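PDB 3IFR: carbohydrate kinase, FGGY from Rhodospirillum rubrum, which probably phosphorylates D-xylulose at the expense of ATP, as a xylulose kinase of the FGGY family of carbohydrate kinases. Local coordinates for residues A[345-350]-A[361-366]; A[193-198]-A[211-216]; A[419-422]-A[427-430]; A[54-59]-A[225-230]; A[144-147]-A[152-155]. One frame throughout, in Å; residues are numbered along the deposited sequence.

Contacts 2, 4 and 5 fall in the N-terminal FGGY domain, contacts 1 and 3 in the C-terminal one. Contact 3 is the buried member, a helix laid on a strand by small aliphatic groups; the other four are partly buried. Contacts 4 and 5 both join two helices, yet contact 4 depends on the edge of an indole, whereas contact 5 uses the face and edge of a phenyl ring. Contact 1 adds two aromatic rings beside a short strand pair, and contact 2 couples two small strand pairs, one of them weakly bonded, through one valine and a weak water bridge. Contacts 2 and 5 lie within the chain excursion that contact 4 closes.

Contact 1: A[345-350]-A[361-366]; sequences PYFLGE and GTFTGL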
# COMPACT_ATOMS: atom_id res chain seq x y z
N PRO A 345 7.73 1.14 19.59
CA PRO A 345 6.49 0.46 19.17
C PRO A 345 6.71 -0.68 18.19
O PRO A 345 5.91 -0.81 17.26
CB PRO A 345 5.75 1.57 18.42
CG PRO A 345 6.85 2.59 18.03
CD PRO A 345 8.15 2.18 18.64
N TYR A 346 7.73 -1.51 18.40
CA TYR A 346 8.02 -2.60 17.46
C TYR A 346 7.53 -4.01 17.90
O TYR A 346 8.33 -4.94 18.12
CB TYR A 346 9.51 -2.57 17.12
CG TYR A 346 10.04 -1.16 16.85
CD1 TYR A 346 9.41 -0.32 15.93
CD2 TYR A 346 11.15 -0.67 17.52
CE1 TYR A 346 9.88 0.95 15.69
CE2 TYR A 346 11.62 0.61 17.30
CZ TYR A 346 10.99 1.42 16.38
OH TYR A 346 11.47 2.69 16.14
N PHE A 347 6.21 -4.16 17.96
CA PHE A 347 5.58 -5.38 18.44
C PHE A 347 5.65 -6.59 17.49
O PHE A 347 5.54 -7.75 17.93
CB PHE A 347 4.14 -5.08 18.85
CG PHE A 347 4.03 -3.95 19.85
CD1 PHE A 347 4.25 -4.18 21.21
CD2 PHE A 347 3.72 -2.67 19.43
CE1 PHE A 347 4.16 -3.16 22.13
CE2 PHE A 347 3.61 -1.64 20.34
CZ PHE A 347 3.84 -1.88 21.70
N LEU A 348 5.84 -6.33 16.21
CA LEU A 348 6.03 -7.40 15.23
C LEU A 348 7.45 -7.34 14.67
O LEU A 348 7.79 -8.03 13.72
CB LEU A 348 5.04 -7.27 14.07
CG LEU A 348 3.61 -7.71 14.33
CD1 LEU A 348 3.27 -7.68 15.83
CD2 LEU A 348 2.62 -6.85 13.54
N GLY A 349 8.27 -6.52 15.29
CA GLY A 349 9.48 -6.07 14.64
C GLY A 349 9.19 -4.71 14.03
O GLY A 349 8.11 -4.12 14.27
N GLU A 350 10.14 -4.20 13.26
CA GLU A 350 10.07 -2.91 12.60
C GLU A 350 10.31 -3.17 11.11
O GLU A 350 10.48 -4.31 10.71
CB GLU A 350 11.15 -1.98 13.17
CG GLU A 350 11.58 -0.84 12.25
CD GLU A 350 12.88 -0.18 12.70
OE1 GLU A 350 13.82 -0.92 13.11
OE2 GLU A 350 12.95 1.08 12.65
N GLY A 361 8.51 -4.51 21.21
CA GLY A 361 7.84 -3.45 21.97
C GLY A 361 8.55 -3.16 23.27
O GLY A 361 8.91 -4.09 24.02
N THR A 362 8.81 -1.88 23.53
CA THR A 362 9.45 -1.48 24.78
C THR A 362 8.75 -0.31 25.48
O THR A 362 8.43 0.68 24.86
CB THR A 362 10.89 -1.14 24.51
OG1 THR A 362 11.49 -2.24 23.82
CG2 THR A 362 11.64 -0.86 25.80
N PHE A 363 8.50 -0.42 26.78
CA PHE A 363 8.09 0.74 27.55
C PHE A 363 9.11 0.94 28.62
O PHE A 363 9.50 -0.01 29.27
CB PHE A 363 6.73 0.54 28.20
CG PHE A 363 5.59 0.64 27.25
CD1 PHE A 363 4.95 1.83 27.05
CD2 PHE A 363 5.13 -0.47 26.58
CE1 PHE A 363 3.88 1.92 26.20
CE2 PHE A 363 4.07 -0.37 25.72
CZ PHE A 363 3.45 0.85 25.53
N THR A 364 9.54 2.18 28.81
CA THR A 364 10.60 2.45 29.76
C THR A 364 10.36 3.79 30.44
O THR A 364 9.60 4.61 29.93
CB THR A 364 11.94 2.46 29.07
OG1 THR A 364 12.95 2.37 30.07
CG2 THR A 364 12.11 3.75 28.26
N GLY A 365 10.99 4.03 31.58
CA GLY A 365 10.78 5.27 32.31
C GLY A 365 9.52 5.20 33.16
O GLY A 365 9.02 6.24 33.59
N LEU A 366 9.00 3.99 33.38
CA LEU A 366 7.80 3.78 34.17
C LEU A 366 8.02 4.03 35.66
O LEU A 366 9.07 3.68 36.20
CB LEU A 366 7.25 2.36 34.00
CG LEU A 366 6.67 2.06 32.62
CD1 LEU A 366 6.66 0.57 32.45
CD2 LEU A 366 5.29 2.65 32.48
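Phe347 sets CG beside its own backbone N, anti to the carbonyl carbon (chi1 -54°), and this swings the ring across to the backbone of Gly361; Phe363, with a similar first torsion (chi1 -75°), leans its ring back toward Phe347. The first ring spans Gly361 with two of its carbons, CD1 and CE1 of Phe347 both lying 3.7 Å from Gly361 CA. Farther along, Phe347 CZ meets Phe363 CE2 at 4.3 Å. That CE2 sits near the plane of the Phe347 ring, at its edge, so the rings do not stack face on face. The segments adjoin a short antiparallel strand pair, 342-344 with 362-364, whose strands are joined by a long loop; backbone hydrogen bonds tie Thr362 to Leu344 and Thr364 to Val342. The contact lies just beyond the bonded end of this pair, where the pairing has lapsed: Tyr346 O and Gly361 N are 3.1 Å apart, but the angle is too poor for a hydrogen bond. The ring position suits the lack of a side chain at Gly361, since a CB built there would stand 2.3 Å from Phe347 CE1, a clash. Trp310 also meets the Phe347 ring, their planes inclined by about 50°. Tyr346 turns to other neighbours, touching Phe485 of helix 475-496, while CD of Pro345 lies 3.6 Å above the plane of the Tyr346 ring, offset toward the rim.

Contact 2: A[193-198]-A[211-216]; sequences GTVEAD and PPAHPT
Val195, Ala213 and Pro211 carry this meeting of two small strand pairs in the N-terminal half of the FGGY kinase fold: a weakly bonded antiparallel pair, 188-189 with 194-195, and the parallel pair 177-178 with 213-214. Val195 has the largest share of the buried surface, 38 Å², followed by Ala213 with 30 Å². In Val195, CG1 stands across from N (chi1 172°), an orientation that hands the approach to the other branch, and CG2 of Val195 comes to 4.3 Å from CB of Ala213. The CB atoms of both residues point toward the opposite segment, so a branch of one side chain faces the single methyl of the other. This pair is at the long end of van der Waals contact. The same CG2 of Val195 approaches the carbonyl O of Pro211 loosely, at 4.3 Å; the CB of that proline points away, and its ring touches Val177 and Arg175. Ala213 is also touched from elsewhere: Ile188, on the strand paired with 194-195, and Arg179 of helix 179-185 reach its methyl. The polar link is a single water, which accepts weak hydrogen bonds from two backbone N-H groups, 3.5 Å from Val195 N and 3.4 Å from Ala213 N.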
# COMPACT_ATOMS: atom_id res chain seq x y z
N GLY A 193 14.04 1.45 -16.73
CA GLY A 193 12.59 1.45 -16.59
C GLY A 193 11.98 0.32 -17.36
O GLY A 193 10.79 0.32 -17.69
N THR A 194 12.80 -0.68 -17.67
CA THR A 194 12.27 -1.80 -18.42
C THR A 194 12.64 -3.12 -17.75
O THR A 194 13.47 -3.16 -16.83
CB THR A 194 12.76 -1.77 -19.89
OG1 THR A 194 14.19 -1.91 -19.91
CG2 THR A 194 12.39 -0.44 -20.55
N VAL A 195 11.99 -4.19 -18.20
CA VAL A 195 12.28 -5.51 -17.65
C VAL A 195 13.66 -5.90 -18.16
O VAL A 195 13.93 -5.80 -19.36
CB VAL A 195 11.23 -6.53 -18.09
CG1 VAL A 195 11.64 -7.92 -17.67
CG2 VAL A 195 9.88 -6.15 -17.46
N GLU A 196 14.55 -6.28 -17.25
CA GLU A 196 15.90 -6.69 -17.61
C GLU A 196 16.12 -8.22 -17.62
O GLU A 196 15.67 -8.94 -16.71
CB GLU A 196 16.88 -6.05 -16.64
CG GLU A 196 16.68 -4.54 -16.50
CD GLU A 196 17.36 -3.79 -17.62
OE1 GLU A 196 17.85 -4.43 -18.57
OE2 GLU A 196 17.40 -2.55 -17.54
N ALA A 197 16.82 -8.70 -18.64
CA ALA A 197 17.05 -10.13 -18.81
C ALA A 197 17.73 -10.68 -17.55
O ALA A 197 17.23 -11.56 -16.85
CB ALA A 197 17.91 -10.36 -20.01
N ASP A 198 18.93 -10.20 -17.35
CA ASP A 198 19.58 -10.11 -16.09
C ASP A 198 18.67 -10.41 -14.88
O ASP A 198 18.89 -11.36 -14.16
CB ASP A 198 20.05 -8.64 -16.03
CG ASP A 198 21.09 -8.42 -15.03
OD1 ASP A 198 21.74 -9.39 -14.60
OD2 ASP A 198 21.27 -7.28 -14.63
N PRO A 211 5.74 -10.54 -19.05
CA PRO A 211 5.16 -9.77 -20.14
C PRO A 211 5.78 -8.39 -20.13
O PRO A 211 6.35 -8.01 -19.11
CB PRO A 211 3.65 -9.71 -19.78
CG PRO A 211 3.41 -10.86 -18.81
CD PRO A 211 4.74 -10.99 -18.05
N PRO A 212 5.70 -7.65 -21.25
CA PRO A 212 6.33 -6.33 -21.18
C PRO A 212 5.61 -5.47 -20.14
O PRO A 212 4.38 -5.60 -19.97
CB PRO A 212 6.07 -5.74 -22.58
CG PRO A 212 5.57 -6.83 -23.44
CD PRO A 212 5.03 -7.92 -22.54
N ALA A 213 6.37 -4.60 -19.48
CA ALA A 213 5.78 -3.66 -18.52
C ALA A 213 4.99 -2.55 -19.22
O ALA A 213 5.28 -2.17 -20.37
CB ALA A 213 6.85 -3.05 -17.62
N HIS A 214 3.98 -2.04 -18.54
CA HIS A 214 3.11 -1.02 -19.12
C HIS A 214 2.81 0.02 -18.05
O HIS A 214 2.51 -0.35 -16.90
CB HIS A 214 1.81 -1.66 -19.60
CG HIS A 214 0.75 -0.67 -20.01
ND1 HIS A 214 0.58 -0.28 -21.32
CD2 HIS A 214 -0.21 -0.04 -19.30
CE1 HIS A 214 -0.44 0.57 -21.39
NE2 HIS A 214 -0.94 0.71 -20.18
N PRO A 215 2.88 1.32 -18.41
CA PRO A 215 2.68 2.34 -17.37
C PRO A 215 1.20 2.60 -17.16
O PRO A 215 0.45 2.74 -18.13
CB PRO A 215 3.36 3.58 -17.94
CG PRO A 215 3.40 3.34 -19.46
CD PRO A 215 2.94 1.93 -19.75
N THR A 216 0.79 2.69 -15.91
CA THR A 216 -0.61 2.85 -15.56
C THR A 216 -1.41 3.86 -16.39
O THR A 216 -2.52 3.55 -16.85
CB THR A 216 -0.72 3.24 -14.09
OG1 THR A 216 -0.10 2.24 -13.29
CG2 THR A 216 -2.17 3.38 -13.69
O HOH W 1 9.55 -4.34 -20.64

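Contact 3: A[419-422]-A[427-430]; sequences IMAD and PVQL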
# COMPACT_ATOMS: atom_id res chain seq x y z
N ILE A 419 -1.29 15.11 18.40
CA ILE A 419 0.04 14.61 18.73
C ILE A 419 0.90 14.51 17.48
O ILE A 419 2.05 14.92 17.47
CB ILE A 419 -0.04 13.26 19.47
CG1 ILE A 419 -0.50 13.50 20.92
CG2 ILE A 419 1.29 12.44 19.35
CD1 ILE A 419 -1.01 12.23 21.57
N MSE A 420 0.34 13.93 16.42
CA MSE A 420 1.11 13.79 15.19
C MSE A 420 1.65 15.12 14.68
O MSE A 420 2.83 15.23 14.34
CB MSE A 420 0.25 13.17 14.09
CG MSE A 420 1.00 12.95 12.78
SE MSE A 420 2.24 11.41 12.94
CE MSE A 420 3.98 12.40 12.84
N ALA A 421 0.78 16.14 14.63
CA ALA A 421 1.17 17.43 14.13
C ALA A 421 2.21 18.08 15.02
O ALA A 421 3.18 18.66 14.51
CB ALA A 421 -0.03 18.33 13.98
N ASP A 422 2.01 18.01 16.34
CA ASP A 422 2.96 18.61 17.29
C ASP A 422 4.34 17.95 17.23
O ASP A 422 5.37 18.55 17.61
CB ASP A 422 2.47 18.55 18.74
CG ASP A 422 1.33 19.52 19.02
OD1 ASP A 422 1.17 20.49 18.26
OD2 ASP A 422 0.61 19.29 20.03
N PRO A 427 1.75 21.35 9.41
CA PRO A 427 0.30 21.15 9.38
C PRO A 427 -0.06 19.79 8.81
O PRO A 427 0.63 19.34 7.88
CB PRO A 427 -0.18 22.29 8.46
CG PRO A 427 0.89 23.36 8.58
CD PRO A 427 2.16 22.54 8.64
N VAL A 428 -1.08 19.12 9.35
CA VAL A 428 -1.46 17.82 8.82
C VAL A 428 -2.89 17.90 8.29
O VAL A 428 -3.80 18.21 9.04
CB VAL A 428 -1.37 16.70 9.90
CG1 VAL A 428 -1.88 15.41 9.33
CG2 VAL A 428 0.05 16.52 10.49
N GLN A 429 -3.10 17.63 7.01
CA GLN A 429 -4.46 17.65 6.45
C GLN A 429 -5.14 16.29 6.60
O GLN A 429 -4.75 15.34 5.94
CB GLN A 429 -4.44 18.03 4.98
CG GLN A 429 -5.82 17.91 4.27
CD GLN A 429 -6.80 18.99 4.72
OE1 GLN A 429 -6.70 20.15 4.29
NE2 GLN A 429 -7.74 18.63 5.61
N LEU A 430 -6.14 16.20 7.48
CA LEU A 430 -6.89 14.96 7.68
C LEU A 430 -7.89 14.79 6.53
O LEU A 430 -8.39 15.78 5.98
CB LEU A 430 -7.65 14.97 9.01
CG LEU A 430 -6.88 15.07 10.32
CD1 LEU A 430 -7.86 14.83 11.52
CD2 LEU A 430 -5.68 14.07 10.32
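Val428 meets Ala421 and Met420 through one methyl, and the apolar part of the contact rests on it. Val428 CG2 lies 3.9 Å from both CA and CB of Ala421, close enough to touch the helix backbone as well as the alanine methyl. The same CG2 of Val428 is 4.3 Å from CG of Met420, a selenomethionine in the crystal. The rotation of the valine explains the division of labour: with CG1 opposite the backbone N (chi1 175°), CG2 takes the place beside that N and is the branch presented to the helix. Met420 starts toward the strand, but beyond CG its chain leads away and touches Phe387 of helix 372-397. All three residues are buried. The elements belong to a beta-alpha-beta crossover, in which strand 403-407, helix 414-424 and strand 428-432 follow one another and the two strands lie parallel and adjacent in the six-stranded sheet of the C-terminal half, as expected of the actin-like ATPase clan. Val428 thus points from the sheet to the covering helix, and Ala406 of the neighbouring strand touches its side chain too. No polar pair joins the two segments; within the strand, Gln429 NE2 donates to the carbonyl O of Leu430 at 2.9 Å, with an N-H...O angle of 157°, the donor approaching at 138° to the C=O bond and tilted from the carbonyl plane. Gly465 O, on strand 463-468, is a second partner of NE2, so two carbonyl oxygens fix the turn of this amide.

Contact 4: A[54-59]-A[225-230]; sequences QWWDNA and AEAAAL
Two helices of the N-terminal half of the kinase meet here, the long helix 52-70 and the short helix 225-231, with Trp56 of the first reaching out to Ala227 and Leu230 of the second. The indole is thrown outward because CG of Trp56 lies trans to the main-chain N (chi1 176°), which carries the far, six-membered end of the ring away from its own helix. There the rim makes the contact: CZ2 of Trp56 is 4.0 Å from CD1 of Leu230, and CH2 of Trp56 is 4.5 Å from CB of Ala227. Both methyls lie near the ring plane, so the indole touches edge-on, and neither covers a face. The side chains of Trp56 and Leu230 cross at about a right angle. Ala227 and Leu230 are one helical turn apart, and their methyls meet neighbouring carbons of one indole edge. Leu170 and Leu171 of helix 163-172 also touch Trp56, so the ring from helix 52-70 packs against two others. A polar tie joins helices 52-70 and 225-231 close by, as Arg60 NE is hydrogen-bonded to Leu230 O. CD1 of Leu230, the methyl that meets CZ2, also lies 4.3 Å from NE1 of Trp56.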
# COMPACT_ATOMS: atom_id res chain seq x y z
N GLN A 54 -11.88 -16.54 -8.42
CA GLN A 54 -12.78 -15.74 -7.60
C GLN A 54 -12.62 -14.20 -7.86
O GLN A 54 -13.64 -13.46 -7.89
CB GLN A 54 -12.59 -16.09 -6.13
CG GLN A 54 -13.75 -15.67 -5.23
CD GLN A 54 -13.33 -15.72 -3.79
OE1 GLN A 54 -12.16 -15.51 -3.47
NE2 GLN A 54 -14.27 -16.03 -2.90
N TRP A 55 -11.39 -13.72 -8.06
CA TRP A 55 -11.23 -12.32 -8.44
C TRP A 55 -12.13 -12.06 -9.67
O TRP A 55 -12.91 -11.11 -9.69
CB TRP A 55 -9.78 -11.92 -8.78
CG TRP A 55 -8.74 -12.16 -7.72
CD1 TRP A 55 -8.91 -12.17 -6.36
CD2 TRP A 55 -7.33 -12.39 -7.94
NE1 TRP A 55 -7.71 -12.45 -5.73
CE2 TRP A 55 -6.73 -12.56 -6.69
CE3 TRP A 55 -6.54 -12.47 -9.10
CZ2 TRP A 55 -5.36 -12.80 -6.56
CZ3 TRP A 55 -5.21 -12.71 -8.97
CH2 TRP A 55 -4.62 -12.87 -7.71
N TRP A 56 -12.04 -12.93 -10.66
CA TRP A 56 -12.71 -12.70 -11.94
C TRP A 56 -14.20 -12.78 -11.79
O TRP A 56 -14.94 -11.98 -12.35
CB TRP A 56 -12.24 -13.72 -12.99
CG TRP A 56 -12.94 -13.58 -14.28
CD1 TRP A 56 -13.70 -14.53 -14.89
CD2 TRP A 56 -13.03 -12.40 -15.11
NE1 TRP A 56 -14.22 -14.04 -16.06
CE2 TRP A 56 -13.83 -12.74 -16.22
CE3 TRP A 56 -12.51 -11.10 -15.02
CZ2 TRP A 56 -14.11 -11.84 -17.26
CZ3 TRP A 56 -12.79 -10.20 -16.07
CH2 TRP A 56 -13.58 -10.58 -17.18
N ASP A 57 -14.64 -13.76 -11.02
CA ASP A 57 -16.05 -13.86 -10.70
C ASP A 57 -16.55 -12.69 -9.89
O ASP A 57 -17.61 -12.15 -10.18
CB ASP A 57 -16.37 -15.15 -9.98
CG ASP A 57 -17.48 -15.86 -10.64
OD1 ASP A 57 -18.58 -15.89 -10.04
OD2 ASP A 57 -17.24 -16.31 -11.81
N ASN A 58 -15.81 -12.33 -8.84
CA ASN A 58 -16.08 -11.08 -8.11
C ASN A 58 -16.15 -9.90 -9.10
O ASN A 58 -17.12 -9.15 -9.10
CB ASN A 58 -15.01 -10.80 -7.05
CG ASN A 58 -15.24 -11.56 -5.73
OD1 ASN A 58 -14.51 -11.31 -4.76
ND2 ASN A 58 -16.22 -12.45 -5.67
N ALA A 59 -15.16 -9.77 -9.99
CA ALA A 59 -15.15 -8.60 -10.89
C ALA A 59 -16.37 -8.53 -11.82
O ALA A 59 -16.94 -7.48 -12.01
CB ALA A 59 -13.84 -8.52 -11.70
N ALA A 225 -15.23 -8.65 -26.80
CA ALA A 225 -16.58 -9.09 -26.92
C ALA A 225 -16.84 -10.14 -25.82
O ALA A 225 -17.78 -10.02 -25.10
CB ALA A 225 -16.84 -9.64 -28.33
N GLU A 226 -15.98 -11.15 -25.66
CA GLU A 226 -16.16 -12.11 -24.57
C GLU A 226 -16.33 -11.39 -23.20
O GLU A 226 -17.21 -11.72 -22.40
CB GLU A 226 -15.01 -13.12 -24.53
CG GLU A 226 -15.06 -14.20 -25.62
CD GLU A 226 -16.05 -15.33 -25.22
OE1 GLU A 226 -16.87 -15.07 -24.28
OE2 GLU A 226 -15.98 -16.47 -25.82
N ALA A 227 -15.53 -10.36 -22.96
CA ALA A 227 -15.49 -9.75 -21.64
C ALA A 227 -16.64 -8.78 -21.44
O ALA A 227 -17.10 -8.57 -20.33
CB ALA A 227 -14.15 -9.13 -21.38
N ALA A 228 -17.14 -8.23 -22.54
CA ALA A 228 -18.36 -7.43 -22.50
C ALA A 228 -19.48 -8.34 -22.08
O ALA A 228 -20.19 -8.07 -21.15
CB ALA A 228 -18.68 -6.77 -23.85
N ALA A 229 -19.59 -9.47 -22.74
CA ALA A 229 -20.59 -10.46 -22.33
C ALA A 229 -20.58 -10.84 -20.82
O ALA A 229 -21.57 -10.70 -20.11
CB ALA A 229 -20.48 -11.67 -23.20
N LEU A 230 -19.44 -11.28 -20.33
CA LEU A 230 -19.35 -11.68 -18.95
C LEU A 230 -19.52 -10.57 -17.91
O LEU A 230 -19.96 -10.85 -16.79
CB LEU A 230 -18.02 -12.40 -18.74
CG LEU A 230 -17.81 -13.60 -19.68
CD1 LEU A 230 -16.34 -14.00 -19.84
CD2 LEU A 230 -18.61 -14.78 -19.19

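Contact 5: A[144-147]-A[152-155]; sequences RWIE and AVFG
Phe154 and Glu147 form the tight part of this contact between two consecutive helices, where the chain bends sharply from helix 139-149 into the short helix 151-155. The Glu147 CB stands 3.6 Å above the Phe154 ring centroid, 10° off the normal, a CH-pi contact over the face. At the rim, Ile146 CG2 lies in the ring plane, 3.8 Å from Phe154 CD1. The ring is therefore met on a face and an edge at once, a placing that follows from chi1 of Phe154 (-167°), which swings CG away from N. The carboxylate of Glu147 continues past the rim on the same side as CB, OE1 coming 3.6 Å from Phe154 CE2, its plane 41° from that of the ring, while OE2 is hydrogen-bonded to His204 ND1. The looser side is aliphatic: Ile146 CG2 and Val153 CG1 are 4.3 Å apart, and Val153 is partly exposed. Replacing Phe154 by an alanine is likely to open a gap beside Ile146 CG2 and leave Glu147 CB without the ring face it covers. Around the pair, Leu91 of strand 90-92 touches both Ile146 and Val153, Ile205 packs on Phe154, and Arg144, whose CB points away from segment 152-155, forms a salt bridge with Glu120 of helix 111-120.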
# COMPACT_ATOMS: atom_id res chain seq x y z
N ARG A 144 11.68 -18.79 -7.10
CA ARG A 144 12.68 -19.76 -6.65
C ARG A 144 12.04 -20.85 -5.78
O ARG A 144 12.41 -22.00 -5.88
CB ARG A 144 13.79 -19.09 -5.83
CG ARG A 144 14.73 -18.22 -6.57
CD ARG A 144 15.64 -18.98 -7.51
NE ARG A 144 16.67 -18.10 -8.04
CZ ARG A 144 17.88 -17.91 -7.50
NH1 ARG A 144 18.25 -18.56 -6.40
NH2 ARG A 144 18.73 -17.06 -8.06
N TRP A 145 11.11 -20.46 -4.90
CA TRP A 145 10.45 -21.44 -4.02
C TRP A 145 9.66 -22.47 -4.86
O TRP A 145 9.80 -23.67 -4.70
CB TRP A 145 9.51 -20.74 -3.05
CG TRP A 145 8.82 -21.68 -2.12
CD1 TRP A 145 9.19 -21.98 -0.84
CD2 TRP A 145 7.63 -22.44 -2.38
NE1 TRP A 145 8.32 -22.89 -0.30
CE2 TRP A 145 7.35 -23.18 -1.22
CE3 TRP A 145 6.77 -22.55 -3.48
CZ2 TRP A 145 6.24 -24.04 -1.13
CZ3 TRP A 145 5.68 -23.39 -3.39
CH2 TRP A 145 5.43 -24.14 -2.24
N ILE A 146 8.83 -21.96 -5.75
CA ILE A 146 8.10 -22.79 -6.66
C ILE A 146 8.99 -23.77 -7.46
O ILE A 146 8.66 -24.96 -7.59
CB ILE A 146 7.30 -21.91 -7.63
CG1 ILE A 146 6.03 -21.41 -6.96
CG2 ILE A 146 6.94 -22.66 -8.89
CD1 ILE A 146 5.40 -20.34 -7.78
N GLU A 147 10.09 -23.28 -8.02
CA GLU A 147 11.01 -24.15 -8.76
C GLU A 147 11.48 -25.30 -7.90
O GLU A 147 11.64 -26.42 -8.38
CB GLU A 147 12.25 -23.38 -9.15
CG GLU A 147 13.43 -24.25 -9.51
CD GLU A 147 14.54 -23.44 -10.12
OE1 GLU A 147 14.74 -23.60 -11.32
OE2 GLU A 147 15.19 -22.62 -9.44
N ALA A 152 7.04 -29.12 -11.26
CA ALA A 152 6.10 -29.34 -12.38
C ALA A 152 5.31 -28.07 -12.68
O ALA A 152 5.10 -27.71 -13.85
CB ALA A 152 5.17 -30.52 -12.11
N VAL A 153 4.86 -27.38 -11.64
CA VAL A 153 4.28 -26.06 -11.87
C VAL A 153 5.31 -25.20 -12.58
O VAL A 153 5.02 -24.61 -13.63
CB VAL A 153 3.84 -25.40 -10.57
CG1 VAL A 153 3.29 -24.00 -10.84
CG2 VAL A 153 2.74 -26.27 -9.94
N PHE A 154 6.52 -25.18 -12.04
CA PHE A 154 7.56 -24.30 -12.55
C PHE A 154 7.84 -24.50 -14.03
O PHE A 154 8.03 -23.53 -14.78
CB PHE A 154 8.85 -24.44 -11.75
CG PHE A 154 9.84 -23.37 -12.03
CD1 PHE A 154 9.71 -22.11 -11.44
CD2 PHE A 154 10.90 -23.59 -12.89
CE1 PHE A 154 10.63 -21.10 -11.69
CE2 PHE A 154 11.83 -22.60 -13.14
CZ PHE A 154 11.68 -21.32 -12.54
N GLY A 155 7.89 -25.76 -14.46
CA GLY A 155 8.27 -26.04 -15.84
C GLY A 155 7.16 -25.67 -16.81
O GLY A 155 7.39 -25.42 -18.00